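Local coordinates for protein beta-lactamase (Sphaerobacter thermophilus, PDB 4EWF) that probably hydrolyses the beta-lactam ring of antibiotics to give a substituted beta-amino acid, as a class A beta-lactamase, at residues A[88-93]-A[106-111]. Residues are numbered along the deposited sequence; the frame is centred on the assembly and turned at random. Where two conformers were deposited one is given.
Sequences SGVLLH and VYLTIS. With SO4 (sulfate ion), chain F.
The rings of His93 and Tyr107 both stand away from the place where Leu91 meets Leu108. Leu92 CG sits over one face of the His93 imidazole, toward its rim, while a sulfate, probably from the crystallisation liquor, lies at its edge. A nearly straight hydrogen bond runs from His93 ND1 to sulfate O2, modelled at a doubtfully short 2.4 Å. On helix 102-111, Ser111 OG lies 3.3 Å above one face of the Tyr107 ring, also near its rim; it donates to Tyr107 O from above the carbonyl plane, and Ser111 N binds the same oxygen.

Between the segments, Leu108 CD1 meets the isobutyl end of Leu91, 3.8 Å from its CD2, the two side chains crossing at about a right angle. The other methyl, Leu108 CD2, makes a loose contact of 4.2 Å with Val90 CG1 in one of two modelled valine conformers. In Leu108, CG stands anti to the carbonyl carbon (chi1 -64°).

Asp114 OD1 accepts from the backbone N of both Val90 and Leu91, tying the loop to what is probably the Ser-Asp-Asn motif at Ser113-Asn115. With aliphatic carbons alone meeting across the segments, the contact itself is apolar and weakly directional.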
ATOM      1  N   SER A  88       1.181 -11.846   9.625  1.00 19.17           N
ATOM      2  CA  SER A  88       1.184 -10.565  10.320  1.00 24.84           C
ATOM      3  C   SER A  88      -0.178 -10.256  10.967  1.00 26.01           C
ATOM      4  O   SER A  88      -1.232 -10.678  10.480  1.00 21.23           O
ATOM      5  CB  SER A  88       1.585  -9.466   9.334  1.00 26.10           C
ATOM      6  OG  SER A  88       0.742  -9.533   8.195  1.00 31.21           O
ATOM      7  N   GLY A  89      -0.147  -9.530  12.077  1.00 19.46           N
ATOM      8  CA  GLY A  89      -1.361  -9.216  12.794  1.00 22.86           C
ATOM      9  C   GLY A  89      -1.258  -9.524  14.273  1.00 21.75           C
ATOM     10  O   GLY A  89      -0.259 -10.069  14.757  1.00 21.47           O
ATOM     11  N   VAL A  90      -2.307  -9.166  14.994  1.00 21.12           N
ATOM     12  CA  VAL A  90      -2.353  -9.380  16.429  0.54 22.26           C
ATOM     13  C   VAL A  90      -3.587 -10.219  16.823  1.00 23.28           C
ATOM     14  O   VAL A  90      -3.576 -10.979  17.822  1.00 19.50           O
ATOM     15  CB  VAL A  90      -2.271  -8.012  17.150  0.54 26.78           C
ATOM     16  CG1 VAL A  90      -3.585  -7.244  17.062  0.54 12.71           C
ATOM     17  CG2 VAL A  90      -1.831  -8.187  18.558  0.54 36.95           C
ATOM     18  N   LEU A  91      -4.641 -10.126  16.020  1.00 20.92           N
ATOM     19  CA  LEU A  91      -5.890 -10.831  16.347  1.00 23.59           C
ATOM     20  C   LEU A  91      -5.707 -12.333  16.471  1.00 23.46           C
ATOM     21  O   LEU A  91      -6.383 -12.974  17.277  1.00 19.63           O
ATOM     22  CB  LEU A  91      -6.990 -10.526  15.316  1.00 22.23           C
ATOM     23  CG  LEU A  91      -7.465  -9.067  15.288  1.00 21.46           C
ATOM     24  CD1 LEU A  91      -8.576  -8.865  14.243  1.00 22.37           C
ATOM     25  CD2 LEU A  91      -7.945  -8.621  16.675  1.00 22.91           C
ATOM     26  N   LEU A  92      -4.791 -12.898  15.688  1.00 20.48           N
ATOM     27  CA  LEU A  92      -4.589 -14.330  15.763  1.00 20.11           C
ATOM     28  C   LEU A  92      -4.233 -14.824  17.142  1.00 23.84           C
ATOM     29  O   LEU A  92      -4.414 -15.993  17.412  1.00 18.47           O
ATOM     30  CB  LEU A  92      -3.572 -14.861  14.743  1.00 21.20           C
ATOM     31  CG  LEU A  92      -2.197 -14.283  14.383  1.00 32.05           C
ATOM     32  CD1 LEU A  92      -1.651 -13.173  15.278  1.00 23.47           C
ATOM     33  CD2 LEU A  92      -1.192 -15.422  14.170  1.00 20.14           C
ATOM     34  N   HIS A  93      -3.739 -13.949  18.013  1.00 24.55           N
ATOM     35  CA  HIS A  93      -3.339 -14.376  19.353  1.00 27.03           C
ATOM     36  C   HIS A  93      -4.227 -13.815  20.461  1.00 23.53           C
ATOM     37  O   HIS A  93      -3.965 -14.049  21.640  1.00 25.60           O
ATOM     38  CB  HIS A  93      -1.886 -13.981  19.633  1.00 25.46           C
ATOM     39  CG  HIS A  93      -0.898 -14.624  18.715  1.00 25.03           C
ATOM     40  ND1 HIS A  93      -0.787 -15.991  18.582  1.00 21.17           N
ATOM     41  CD2 HIS A  93       0.031 -14.088  17.887  1.00 23.74           C
ATOM     42  CE1 HIS A  93       0.156 -16.270  17.700  1.00 23.06           C
ATOM     43  NE2 HIS A  93       0.672 -15.134  17.266  1.00 22.74           N
ATOM     44  N   VAL A 106     -10.501  -2.101  10.040  1.00 22.41           N
ATOM     45  CA  VAL A 106      -9.807  -1.316   9.019  1.00 21.30           C
ATOM     46  C   VAL A 106      -8.466  -0.859   9.574  1.00 22.82           C
ATOM     47  O   VAL A 106      -7.434  -0.980   8.913  1.00 20.62           O
ATOM     48  CB  VAL A 106     -10.653  -0.087   8.579  1.00 24.70           C
ATOM     49  CG1 VAL A 106      -9.866   0.805   7.612  1.00 20.87           C
ATOM     50  CG2 VAL A 106     -11.936  -0.567   7.925  1.00 27.06           C
ATOM     51  N   TYR A 107      -8.481  -0.361  10.809  1.00 22.41           N
ATOM     52  CA  TYR A 107      -7.257   0.125  11.437  1.00 23.57           C
ATOM     53  C   TYR A 107      -6.174  -0.953  11.565  1.00 21.40           C
ATOM     54  O   TYR A 107      -5.017  -0.724  11.195  1.00 20.34           O
ATOM     55  CB  TYR A 107      -7.522   0.770  12.812  1.00 28.52           C
ATOM     56  CG  TYR A 107      -6.216   1.005  13.529  1.00 27.27           C
ATOM     57  CD1 TYR A 107      -5.386   2.061  13.161  1.00 25.48           C
ATOM     58  CD2 TYR A 107      -5.783   0.143  14.526  1.00 28.17           C
ATOM     59  CE1 TYR A 107      -4.172   2.261  13.771  1.00 22.22           C
ATOM     60  CE2 TYR A 107      -4.569   0.334  15.151  1.00 29.63           C
ATOM     61  CZ  TYR A 107      -3.768   1.388  14.764  1.00 27.44           C
ATOM     62  OH  TYR A 107      -2.564   1.590  15.378  1.00 28.12           O
ATOM     63  N   LEU A 108      -6.542  -2.124  12.083  1.00 18.22           N
ATOM     64  CA  LEU A 108      -5.603  -3.240  12.200  1.00 18.00           C
ATOM     65  C   LEU A 108      -5.102  -3.725  10.838  1.00 17.56           C
ATOM     66  O   LEU A 108      -3.923  -4.044  10.659  1.00 18.80           O
ATOM     67  CB  LEU A 108      -6.231  -4.402  12.989  1.00 17.37           C
ATOM     68  CG  LEU A 108      -6.566  -4.063  14.442  1.00 23.36           C
ATOM     69  CD1 LEU A 108      -7.376  -5.185  15.055  1.00 21.83           C
ATOM     70  CD2 LEU A 108      -5.299  -3.805  15.252  1.00 24.80           C
ATOM     71  N   THR A 109      -6.007  -3.756   9.870  1.00 19.17           N
ATOM     72  CA  THR A 109      -5.661  -4.131   8.500  1.00 16.87           C
ATOM     73  C   THR A 109      -4.543  -3.230   7.909  1.00 22.94           C
ATOM     74  O   THR A 109      -3.564  -3.720   7.343  1.00 24.97           O
ATOM     75  CB  THR A 109      -6.918  -4.111   7.593  1.00 26.58           C
ATOM     76  OG1 THR A 109      -7.790  -5.194   7.959  1.00 24.54           O
ATOM     77  CG2 THR A 109      -6.536  -4.269   6.113  1.00 25.78           C
ATOM     78  N   ILE A 110      -4.694  -1.924   8.081  1.00 20.18           N
ATOM     79  CA  ILE A 110      -3.789  -0.942   7.486  1.00 23.56           C
ATOM     80  C   ILE A 110      -2.514  -0.703   8.310  1.00 23.65           C
ATOM     81  O   ILE A 110      -1.411  -0.711   7.763  1.00 21.33           O
ATOM     82  CB  ILE A 110      -4.528   0.405   7.244  1.00 22.16           C
ATOM     83  CG1 ILE A 110      -5.690   0.203   6.266  1.00 24.71           C
ATOM     84  CG2 ILE A 110      -3.579   1.462   6.720  1.00 23.71           C
ATOM     85  CD1 ILE A 110      -5.266  -0.388   4.899  1.00 25.90           C
ATOM     86  N   SER A 111      -2.665  -0.482   9.611  1.00 22.76           N
ATOM     87  CA  SER A 111      -1.540  -0.071  10.454  1.00 26.15           C
ATOM     88  C   SER A 111      -0.462  -1.140  10.602  1.00 25.48           C
ATOM     89  O   SER A 111       0.739  -0.843  10.537  1.00 21.05           O
ATOM     90  CB  SER A 111      -2.028   0.357  11.849  1.00 28.13           C
ATOM     91  OG  SER A 111      -2.578  -0.745  12.548  1.00 26.22           O
TER
HETATM   92  S   SO4 F 302      -2.198 -18.714  20.449  1.00100.45           S
HETATM   93  O1  SO4 F 302      -3.277 -19.462  19.803  1.00 96.04           O
HETATM   94  O2  SO4 F 302      -2.161 -17.357  19.919  1.00100.89           O
HETATM   95  O3  SO4 F 302      -2.421 -18.646  21.893  1.00103.21           O
HETATM   96  O4  SO4 F 302      -0.921 -19.374  20.182  1.00102.24           O